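Local coordinates for protein tryptophan--tRNA ligase (Campylobacter jejuni subsp. jejuni, PDB 3TZL) that probably catalyses the ATP-dependent attachment of tryptophan to its cognate tRNA, as a homodimeric class I aminoacyl-tRNA synthetase, at residues 233-238 with 253-258; 208-213 with 271-276; 136-141 with 303-308. One frame throughout, in Å; residues are numbered along the deposited sequence.

How the contacts relate
The three contacts lie along an elongated chain. Contacts 1 and 2 are neighbours in the helical region that follows the nucleotide-binding fold; their centres are about 17 Å apart and their nearest atoms about 6 Å, without touching. Contact 1 joins helix 234-239 to helix 245-257, and contact 2 joins 207-215 to 262-276; helices 207-215 and 234-239 follow each other in the chain, as do 245-257 and 262-276. Met193 of the KMSKS region is about 9 Å, side chain to side chain, from Val273 of contact 2. Contact 3 lies across the chain's centre, about 39 Å from contact 2 between centres, and the side chain of Phe138 there is about 8 Å from the bound tryptophan.

Contact 1: 233-238 with 253-258; sequences CNIFKI and IRYEKG
Tyr255 reaches from helix 245-257 to the first turn of helix 234-239, and its ring is met by Cys233 at the rim and by Phe236 over a face. The rings form an edge-to-face (T-shaped) pair: the edge of Phe236 is turned toward the face of Tyr255, with centroids 5.3 Å apart and planes at 70°. Phe236 CD1 does the touching, 4.0 Å from Tyr255 CE2 and above the rim rather than the middle of the ring. With CG anti to the backbone N (chi1 -174°), Phe236 brings its ring edge over that face, and Phe236 CB also packs 3.8 Å from Tyr255 CZ. Cys233 SG lies in the plane of the tyrosine ring, a sulfur-aromatic contact at the edge, 3.7 Å from Tyr255 CE1. The phenol oxygen therefore lies at the helix start, with Cys233 SG 3.0 Å from Tyr255 OH and Ile235 CB 3.6 Å from the same oxygen. Cys233 has a second task as N-cap residue: its sulfur accepts a nearly straight bond from Phe236 N, 3.6 Å to SG, a length usual for sulfur, and 166° at the hydrogen. A cysteine suits this place because its thiol is polar enough to cap a helix and greasy enough to border an aromatic ring. Tyrosine has the length to bridge the gap: the CA atoms of Phe236 and Tyr255, nearest across the two segments, are 8.9 Å apart. Phe265 stacks on Tyr255 and His230 meets Phe236 edge-to-face, extending the aromatic cluster. The arrangement is that of a buried aromatic cluster packed against a cysteine-capped helix N-terminus, joining the short helix 234-239 to helix 245-257 in the helical domain that, as in related tryptophanyl-tRNA synthetases, probably reads the anticodon.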
loop_
_atom_site.group_PDB
_atom_site.type_symbol
_atom_site.label_atom_id
_atom_site.label_comp_id
_atom_site.label_asym_id
_atom_site.label_seq_id
_atom_site.Cartn_x
_atom_site.Cartn_y
_atom_site.Cartn_z
ATOM N N CYS B 233 -30.397 17.877 -37.231
ATOM C CA CYS B 233 -29.194 17.375 -37.878
ATOM C C CYS B 233 -28.053 17.199 -36.880
ATOM O O CYS B 233 -27.703 18.123 -36.147
ATOM C CB CYS B 233 -28.782 18.311 -39.012
ATOM S SG CYS B 233 -27.332 17.787 -39.945
ATOM N N ASN B 234 -27.478 16.002 -36.860
ATOM C CA ASN B 234 -26.368 15.708 -35.973
ATOM C C ASN B 234 -25.074 16.352 -36.434
ATOM O O ASN B 234 -24.183 16.607 -35.625
ATOM C CB ASN B 234 -26.191 14.199 -35.809
ATOM C CG ASN B 234 -27.391 13.546 -35.159
ATOM O OD1 ASN B 234 -28.019 14.125 -34.269
ATOM N ND2 ASN B 234 -27.734 12.349 -35.614
ATOM N N ILE B 235 -24.954 16.605 -37.732
ATOM C CA ILE B 235 -23.802 17.348 -38.212
ATOM C C ILE B 235 -23.880 18.734 -37.579
ATOM O O ILE B 235 -22.942 19.202 -36.950
ATOM C CB ILE B 235 -23.790 17.500 -39.745
ATOM C CG1 ILE B 235 -23.990 16.153 -40.436
ATOM C CG2 ILE B 235 -22.492 18.128 -40.205
ATOM C CD1 ILE B 235 -24.249 16.291 -41.919
ATOM N N PHE B 236 -25.026 19.382 -37.723
ATOM C CA PHE B 236 -25.172 20.719 -37.172
ATOM C C PHE B 236 -24.970 20.728 -35.657
ATOM O O PHE B 236 -24.204 21.541 -35.149
ATOM C CB PHE B 236 -26.514 21.335 -37.537
ATOM C CG PHE B 236 -26.643 22.768 -37.120
ATOM C CD1 PHE B 236 -26.229 23.787 -37.968
ATOM C CD2 PHE B 236 -27.171 23.099 -35.881
ATOM C CE1 PHE B 236 -26.342 25.110 -37.585
ATOM C CE2 PHE B 236 -27.287 24.419 -35.495
ATOM C CZ PHE B 236 -26.870 25.426 -36.344
ATOM N N LYS B 237 -25.640 19.818 -34.952
ATOM C CA LYS B 237 -25.524 19.730 -33.498
ATOM C C LYS B 237 -24.068 19.586 -33.049
ATOM O O LYS B 237 -23.660 20.180 -32.052
ATOM C CB LYS B 237 -26.336 18.558 -32.956
ATOM C CG LYS B 237 -27.838 18.724 -33.040
ATOM C CD LYS B 237 -28.535 17.483 -32.493
ATOM C CE LYS B 237 -30.014 17.730 -32.225
ATOM N NZ LYS B 237 -30.739 18.241 -33.424
ATOM N N ILE B 238 -23.290 18.797 -33.782
ATOM C CA ILE B 238 -21.875 18.639 -33.474
ATOM C C ILE B 238 -21.038 19.852 -33.912
ATOM O O ILE B 238 -20.105 20.253 -33.218
ATOM C CB ILE B 238 -21.303 17.347 -34.083
ATOM C CG1 ILE B 238 -21.979 16.125 -33.457
ATOM C CG2 ILE B 238 -19.789 17.250 -33.856
ATOM C CD1 ILE B 238 -21.678 14.853 -34.196
ATOM N N ILE B 253 -27.647 29.587 -41.913
ATOM C CA ILE B 253 -28.107 30.263 -43.118
ATOM C C ILE B 253 -27.864 29.329 -44.291
ATOM O O ILE B 253 -28.696 29.226 -45.199
ATOM C CB ILE B 253 -27.361 31.595 -43.336
ATOM C CG1 ILE B 253 -27.893 32.669 -42.383
ATOM C CG2 ILE B 253 -27.480 32.068 -44.772
ATOM C CD1 ILE B 253 -26.944 33.847 -42.200
ATOM N N ARG B 254 -26.726 28.633 -44.254
ATOM C CA ARG B 254 -26.364 27.691 -45.310
ATOM C C ARG B 254 -27.344 26.519 -45.358
ATOM O O ARG B 254 -27.721 26.069 -46.442
ATOM C CB ARG B 254 -24.914 27.219 -45.141
ATOM C CG ARG B 254 -23.894 28.289 -45.515
ATOM C CD ARG B 254 -22.501 27.945 -45.011
ATOM N NE ARG B 254 -21.945 26.768 -45.668
ATOM C CZ ARG B 254 -20.798 26.195 -45.313
ATOM N NH1 ARG B 254 -20.081 26.693 -44.310
ATOM N NH2 ARG B 254 -20.367 25.120 -45.963
ATOM N N TYR B 255 -27.762 26.056 -44.180
ATOM C CA TYR B 255 -28.799 25.027 -44.056
ATOM C C TYR B 255 -30.143 25.469 -44.628
ATOM O O TYR B 255 -30.706 24.798 -45.493
ATOM C CB TYR B 255 -28.978 24.611 -42.593
ATOM C CG TYR B 255 -28.104 23.448 -42.147
ATOM C CD1 TYR B 255 -28.677 22.258 -41.717
ATOM C CD2 TYR B 255 -26.710 23.542 -42.149
ATOM C CE1 TYR B 255 -27.908 21.195 -41.301
ATOM C CE2 TYR B 255 -25.913 22.468 -41.727
ATOM C CZ TYR B 255 -26.529 21.295 -41.307
ATOM O OH TYR B 255 -25.790 20.211 -40.879
ATOM N N GLU B 256 -30.651 26.602 -44.150
ATOM C CA GLU B 256 -31.950 27.110 -44.595
ATOM C C GLU B 256 -31.969 27.519 -46.071
ATOM O O GLU B 256 -33.011 27.461 -46.725
ATOM C CB GLU B 256 -32.409 28.275 -43.705
ATOM C CG GLU B 256 -32.631 27.877 -42.244
ATOM C CD GLU B 256 -33.034 29.047 -41.363
ATOM O OE1 GLU B 256 -33.342 28.817 -40.173
ATOM O OE2 GLU B 256 -33.042 30.191 -41.860
ATOM N N LYS B 257 -30.820 27.931 -46.598
ATOM C CA LYS B 257 -30.749 28.358 -47.991
ATOM C C LYS B 257 -30.928 27.192 -48.969
ATOM O O LYS B 257 -31.508 27.356 -50.039
ATOM C CB LYS B 257 -29.418 29.061 -48.262
ATOM C CG LYS B 257 -29.281 29.601 -49.672
ATOM C CD LYS B 257 -27.877 30.115 -49.932
ATOM C CE LYS B 257 -27.740 30.644 -51.354
ATOM N NZ LYS B 257 -26.361 31.153 -51.633
ATOM N N GLY B 258 -30.426 26.016 -48.600
ATOM C CA GLY B 258 -30.388 24.893 -49.518
ATOM C C GLY B 258 -29.249 25.083 -50.503
ATOM O O GLY B 258 -28.484 26.034 -50.388
#

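Contact 2: 208-213 with 271-276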
loop_
_atom_site.group_PDB
_atom_site.type_symbol
_atom_site.label_atom_id
_atom_site.label_comp_id
_atom_site.label_asym_id
_atom_site.label_seq_id
_atom_site.Cartn_x
_atom_site.Cartn_y
_atom_site.Cartn_z
ATOM N N LYS B 208 -7.540 10.625 -41.451
ATOM C CA LYS B 208 -8.262 9.524 -42.079
ATOM C C LYS B 208 -9.315 8.956 -41.133
ATOM O O LYS B 208 -10.443 8.667 -41.533
ATOM C CB LYS B 208 -7.292 8.412 -42.500
ATOM C CG LYS B 208 -7.948 7.288 -43.310
ATOM C CD LYS B 208 -7.040 6.068 -43.459
ATOM C CE LYS B 208 -6.738 5.432 -42.103
ATOM N NZ LYS B 208 -7.973 4.989 -41.382
ATOM N N THR B 209 -8.937 8.792 -39.874
ATOM C CA THR B 209 -9.841 8.253 -38.867
ATOM C C THR B 209 -10.971 9.229 -38.527
ATOM O O THR B 209 -12.113 8.823 -38.295
ATOM C CB THR B 209 -9.063 7.867 -37.603
ATOM O OG1 THR B 209 -8.097 6.861 -37.935
ATOM C CG2 THR B 209 -9.994 7.336 -36.549
ATOM N N LEU B 210 -10.653 10.519 -38.512
ATOM C CA LEU B 210 -11.660 11.558 -38.300
ATOM C C LEU B 210 -12.660 11.608 -39.469
ATOM O O LEU B 210 -13.879 11.643 -39.261
ATOM C CB LEU B 210 -10.982 12.924 -38.100
ATOM C CG LEU B 210 -11.952 14.099 -37.952
ATOM C CD1 LEU B 210 -12.798 13.930 -36.687
ATOM C CD2 LEU B 210 -11.236 15.453 -37.977
ATOM N N LYS B 211 -12.140 11.600 -40.695
ATOM C CA LYS B 211 -12.978 11.550 -41.895
ATOM C C LYS B 211 -13.959 10.381 -41.828
ATOM O O LYS B 211 -15.142 10.525 -42.138
ATOM C CB LYS B 211 -12.107 11.450 -43.153
ATOM C CG LYS B 211 -12.854 11.664 -44.466
ATOM C CD LYS B 211 -11.936 11.463 -45.670
ATOM C CE LYS B 211 -12.668 11.677 -46.996
ATOM N NZ LYS B 211 -11.949 11.045 -48.141
ATOM N N LYS B 212 -13.458 9.230 -41.394
ATOM C CA LYS B 212 -14.247 8.009 -41.274
ATOM C C LYS B 212 -15.354 8.174 -40.230
ATOM O O LYS B 212 -16.508 7.822 -40.469
ATOM C CB LYS B 212 -13.318 6.852 -40.892
ATOM C CG LYS B 212 -13.881 5.455 -41.090
ATOM C CD LYS B 212 -12.870 4.400 -40.621
ATOM C CE LYS B 212 -12.625 4.489 -39.099
ATOM N NZ LYS B 212 -11.585 3.533 -38.582
ATOM N N GLN B 213 -14.998 8.726 -39.076
ATOM C CA GLN B 213 -15.958 8.912 -37.996
ATOM C C GLN B 213 -17.027 9.917 -38.379
ATOM O O GLN B 213 -18.212 9.695 -38.144
ATOM C CB GLN B 213 -15.239 9.343 -36.723
ATOM C CG GLN B 213 -14.376 8.220 -36.177
ATOM C CD GLN B 213 -13.604 8.588 -34.930
ATOM O OE1 GLN B 213 -13.432 9.769 -34.595
ATOM N NE2 GLN B 213 -13.123 7.568 -34.231
ATOM N N GLU B 271 -13.177 20.094 -41.675
ATOM C CA GLU B 271 -12.363 21.305 -41.617
ATOM C C GLU B 271 -12.417 21.979 -40.249
ATOM O O GLU B 271 -11.386 22.405 -39.729
ATOM C CB GLU B 271 -12.801 22.313 -42.679
ATOM C CG GLU B 271 -12.664 21.820 -44.100
ATOM C CD GLU B 271 -13.094 22.869 -45.126
ATOM O OE1 GLU B 271 -13.378 24.026 -44.737
ATOM O OE2 GLU B 271 -13.148 22.529 -46.326
ATOM N N LEU B 272 -13.619 22.094 -39.688
ATOM C CA LEU B 272 -13.800 22.671 -38.354
ATOM C C LEU B 272 -13.034 21.899 -37.285
ATOM O O LEU B 272 -12.293 22.485 -36.497
ATOM C CB LEU B 272 -15.278 22.691 -37.971
ATOM C CG LEU B 272 -16.093 23.835 -38.555
ATOM C CD1 LEU B 272 -17.532 23.758 -38.057
ATOM C CD2 LEU B 272 -15.435 25.168 -38.183
ATOM N N VAL B 273 -13.227 20.583 -37.252
ATOM C CA VAL B 273 -12.581 19.769 -36.232
ATOM C C VAL B 273 -11.053 19.771 -36.386
ATOM O O VAL B 273 -10.330 19.947 -35.409
ATOM C CB VAL B 273 -13.154 18.335 -36.188
ATOM C CG1 VAL B 273 -12.381 17.455 -35.185
ATOM C CG2 VAL B 273 -14.651 18.380 -35.826
ATOM N N ASN B 274 -10.563 19.609 -37.613
ATOM C CA ASN B 274 -9.125 19.592 -37.836
ATOM C C ASN B 274 -8.434 20.893 -37.464
ATOM O O ASN B 274 -7.302 20.882 -36.975
ATOM C CB ASN B 274 -8.790 19.210 -39.285
ATOM C CG ASN B 274 -8.872 17.710 -39.522
ATOM O OD1 ASN B 274 -8.488 16.919 -38.658
ATOM N ND2 ASN B 274 -9.384 17.309 -40.692
ATOM N N ALA B 275 -9.115 22.010 -37.695
ATOM C CA ALA B 275 -8.526 23.318 -37.439
ATOM C C ALA B 275 -8.568 23.629 -35.951
ATOM O O ALA B 275 -7.624 24.186 -35.404
ATOM C CB ALA B 275 -9.244 24.411 -38.247
ATOM N N TYR B 276 -9.666 23.252 -35.305
ATOM C CA TYR B 276 -9.868 23.519 -33.893
ATOM C C TYR B 276 -8.855 22.755 -33.019
ATOM O O TYR B 276 -8.409 23.254 -31.986
ATOM C CB TYR B 276 -11.301 23.155 -33.507
ATOM C CG TYR B 276 -11.694 23.515 -32.090
ATOM C CD1 TYR B 276 -11.394 22.670 -31.029
ATOM C CD2 TYR B 276 -12.393 24.686 -31.819
ATOM C CE1 TYR B 276 -11.759 22.990 -29.727
ATOM C CE2 TYR B 276 -12.767 25.021 -30.518
ATOM C CZ TYR B 276 -12.449 24.168 -29.479
ATOM O OH TYR B 276 -12.815 24.487 -28.193
#
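Helix-to-helix packing in the helical region beyond the KMSKS segment brings Leu210 of helix 207-215 against Val273 and Asn274 of helix 262-276. Leu210 is the one residue of 208-213 that makes the contact, and both its methyls are used. CD2 settles 3.6 Å from Val273 CG1, while CD1 lies 3.9 Å from the same methyl, so the fork of the leucine straddles one branch of the valine as the two side chains cross. The Val273 methyl that receives it is the one anti to the backbone N (chi1 175°), and Val273 CB is 3.9 Å from Leu210 CD2. A leucine serves well here because its branched end can spread over a partner across the 8.4 Å between the CA atoms of Leu210 and Asn274; the shorter, beta-branched valine keeps a compact apolar surface close to its own helix.

Asn274 borders this apolar patch. Its side chain runs past Leu210 in the opposite direction, bringing OD1 to 3.2 Å from Leu210 CD2, a close van der Waals approach of an amide oxygen to a methyl, not a hydrogen bond. The same oxygen accepts a hydrogen bond from Arg281 NH2, so the amide combines a polar link toward helix 278-289 with packing on the leucine. Leu210 also touches Ile201 and Ser205 in the loop before its helix, and Val273 touches Phe242. This is ordinary leucine-valine packing between two alpha-helices, with an asparagine at its border, in the helical domain to which, as in relatives, anticodon recognition probably falls.

Contact 3: 136-141 with 303-308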
loop_
_atom_site.group_PDB
_atom_site.type_symbol
_atom_site.label_atom_id
_atom_site.label_comp_id
_atom_site.label_asym_id
_atom_site.label_seq_id
_atom_site.Cartn_x
_atom_site.Cartn_y
_atom_site.Cartn_z
ATOM N N LEU B 136 -6.444 12.977 0.924
ATOM C CA LEU B 136 -6.060 13.498 2.243
ATOM C C LEU B 136 -4.632 14.012 2.308
ATOM O O LEU B 136 -4.343 14.942 3.056
ATOM C CB LEU B 136 -6.251 12.432 3.334
ATOM C CG LEU B 136 -7.666 11.886 3.507
ATOM C CD1 LEU B 136 -7.772 10.871 4.646
ATOM C CD2 LEU B 136 -8.642 13.015 3.708
ATOM N N LEU B 137 -3.737 13.369 1.570
ATOM C CA LEU B 137 -2.325 13.772 1.522
ATOM C C LEU B 137 -2.162 15.263 1.203
ATOM O O LEU B 137 -1.310 15.930 1.781
ATOM C CB LEU B 137 -1.551 12.916 0.504
ATOM C CG LEU B 137 -0.032 13.091 0.316
ATOM C CD1 LEU B 137 0.772 12.906 1.620
ATOM C CD2 LEU B 137 0.468 12.131 -0.741
ATOM N N PHE B 138 -3.028 15.795 0.341
ATOM C CA PHE B 138 -2.909 17.181 -0.135
ATOM C C PHE B 138 -3.861 18.205 0.474
ATOM O O PHE B 138 -3.975 19.310 -0.037
ATOM C CB PHE B 138 -3.007 17.196 -1.660
ATOM C CG PHE B 138 -1.984 16.321 -2.304
ATOM C CD1 PHE B 138 -0.673 16.748 -2.423
ATOM C CD2 PHE B 138 -2.309 15.059 -2.726
ATOM C CE1 PHE B 138 0.282 15.938 -2.979
ATOM C CE2 PHE B 138 -1.348 14.231 -3.274
ATOM C CZ PHE B 138 -0.047 14.671 -3.395
ATOM N N ASP B 139 -4.505 17.844 1.583
ATOM C CA ASP B 139 -5.493 18.699 2.227
ATOM C C ASP B 139 -6.584 19.201 1.273
ATOM O O ASP B 139 -7.008 20.350 1.361
ATOM C CB ASP B 139 -4.836 19.877 2.957
ATOM C CG ASP B 139 -4.208 19.463 4.279
ATOM O OD1 ASP B 139 -4.952 19.268 5.267
ATOM O OD2 ASP B 139 -2.971 19.321 4.327
ATOM N N THR B 140 -7.029 18.314 0.387
ATOM C CA THR B 140 -8.105 18.599 -0.550
ATOM C C THR B 140 -9.372 19.067 0.146
ATOM O O THR B 140 -9.836 18.432 1.088
ATOM C CB THR B 140 -8.461 17.335 -1.324
ATOM O OG1 THR B 140 -7.286 16.818 -1.945
ATOM C CG2 THR B 140 -9.521 17.644 -2.386
ATOM N N ARG B 141 -9.931 20.184 -0.306
ATOM C CA ARG B 141 -11.248 20.612 0.163
ATOM C C ARG B 141 -12.374 20.066 -0.720
ATOM O O ARG B 141 -13.442 19.726 -0.227
ATOM C CB ARG B 141 -11.337 22.137 0.219
ATOM C CG ARG B 141 -10.492 22.757 1.308
ATOM C CD ARG B 141 -11.324 22.971 2.546
ATOM N NE ARG B 141 -12.279 24.049 2.336
ATOM C CZ ARG B 141 -12.997 24.619 3.298
ATOM N NH1 ARG B 141 -13.840 25.607 3.002
ATOM N NH2 ARG B 141 -12.870 24.204 4.557
ATOM N N THR B 303 7.466 17.881 -8.165
ATOM C CA THR B 303 8.185 18.574 -7.095
ATOM C C THR B 303 7.267 19.466 -6.275
ATOM O O THR B 303 7.473 19.646 -5.073
ATOM C CB THR B 303 9.382 19.439 -7.592
ATOM O OG1 THR B 303 8.899 20.624 -8.245
ATOM C CG2 THR B 303 10.290 18.645 -8.520
ATOM N N LYS B 304 6.262 20.036 -6.926
ATOM C CA LYS B 304 5.328 20.909 -6.228
ATOM C C LYS B 304 4.406 20.080 -5.332
ATOM O O LYS B 304 4.130 20.453 -4.192
ATOM C CB LYS B 304 4.529 21.752 -7.227
ATOM C CG LYS B 304 5.383 22.815 -7.939
ATOM C CD LYS B 304 4.522 23.876 -8.631
ATOM C CE LYS B 304 3.857 23.336 -9.911
ATOM N NZ LYS B 304 3.005 24.406 -10.521
ATOM N N ALA B 305 3.948 18.944 -5.848
ATOM C CA ALA B 305 3.064 18.082 -5.080
ATOM C C ALA B 305 3.845 17.399 -3.958
ATOM O O ALA B 305 3.354 17.304 -2.839
ATOM C CB ALA B 305 2.402 17.053 -5.977
ATOM N N ARG B 306 5.060 16.937 -4.265
ATOM C CA ARG B 306 5.911 16.233 -3.293
ATOM C C ARG B 306 6.262 17.102 -2.077
ATOM O O ARG B 306 6.359 16.605 -0.964
ATOM C CB ARG B 306 7.180 15.699 -3.976
ATOM C CG ARG B 306 8.233 15.089 -3.071
ATOM C CD ARG B 306 9.471 14.629 -3.869
ATOM N NE ARG B 306 9.117 13.722 -4.967
ATOM C CZ ARG B 306 9.310 14.003 -6.255
ATOM N NH1 ARG B 306 8.952 13.137 -7.198
ATOM N NH2 ARG B 306 9.857 15.155 -6.599
ATOM N N LYS B 307 6.438 18.397 -2.283
ATOM C CA LYS B 307 6.780 19.274 -1.166
ATOM C C LYS B 307 5.628 19.288 -0.187
ATOM O O LYS B 307 5.825 19.283 1.016
ATOM C CB LYS B 307 7.052 20.695 -1.641
ATOM C CG LYS B 307 7.319 21.706 -0.516
ATOM C CD LYS B 307 7.542 23.072 -1.135
ATOM C CE LYS B 307 7.717 24.180 -0.102
ATOM N NZ LYS B 307 9.040 24.127 0.565
ATOM N N ILE B 308 4.419 19.291 -0.725
ATOM C CA ILE B 308 3.223 19.311 0.094
ATOM C C ILE B 308 3.056 17.969 0.785
ATOM O O ILE B 308 2.761 17.917 1.984
ATOM C CB ILE B 308 2.002 19.658 -0.756
ATOM C CG1 ILE B 308 2.060 21.145 -1.114
ATOM C CG2 ILE B 308 0.712 19.356 -0.007
ATOM C CD1 ILE B 308 1.082 21.552 -2.188
#
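Ala305 is the first residue of 303-308 to meet Phe138, and it does so with both its side chain and its backbone. Its CB packs 3.8 Å from Phe138 CE1, and its carbonyl O approaches the same carbon at 3.4 Å, lying at the ring edge near the ring plane. There the oxygen faces the weakly positive rim of the aromatic ring rather than its electron-rich face. Alanine is apt here: a methyl is small enough to let the phenylalanine come up to the helix backbone itself. Val78 and Trp80 of strand 78-81 also touch Ala305, and the Trp80 ring meets that of Phe138.

One turn further on, Ile308 supplies the second half of the seat. Its CG2 methyl, anti to the backbone N (chi1 of -73° to CG1), lies 3.8 Å from Phe138 CD1, and the two side chains cross at about a right angle. The same methyl is 4.4 Å from Leu137 O. Isoleucine, branched at CB, offers a methyl close to the helix, which fits the short separation of 6.5 Å between the CA atoms of Phe138 and Ile308. The Phe138 ring is held from its own segment too, for Leu137 CG sits over one of its faces.

Beside this, Asp139 forms a salt bridge with Lys312 of the same helix. Phe138 follows the tryptophan-pocket residues Asp134 and Ile135 by a few positions and touches Leu7 of strand 5-10. The arrangement is an aromatic side chain packed on residues i and i+3 of one helix face, tying helix 291-320 to the segment after those pocket residues in this class I, Rossmann-type catalytic fold.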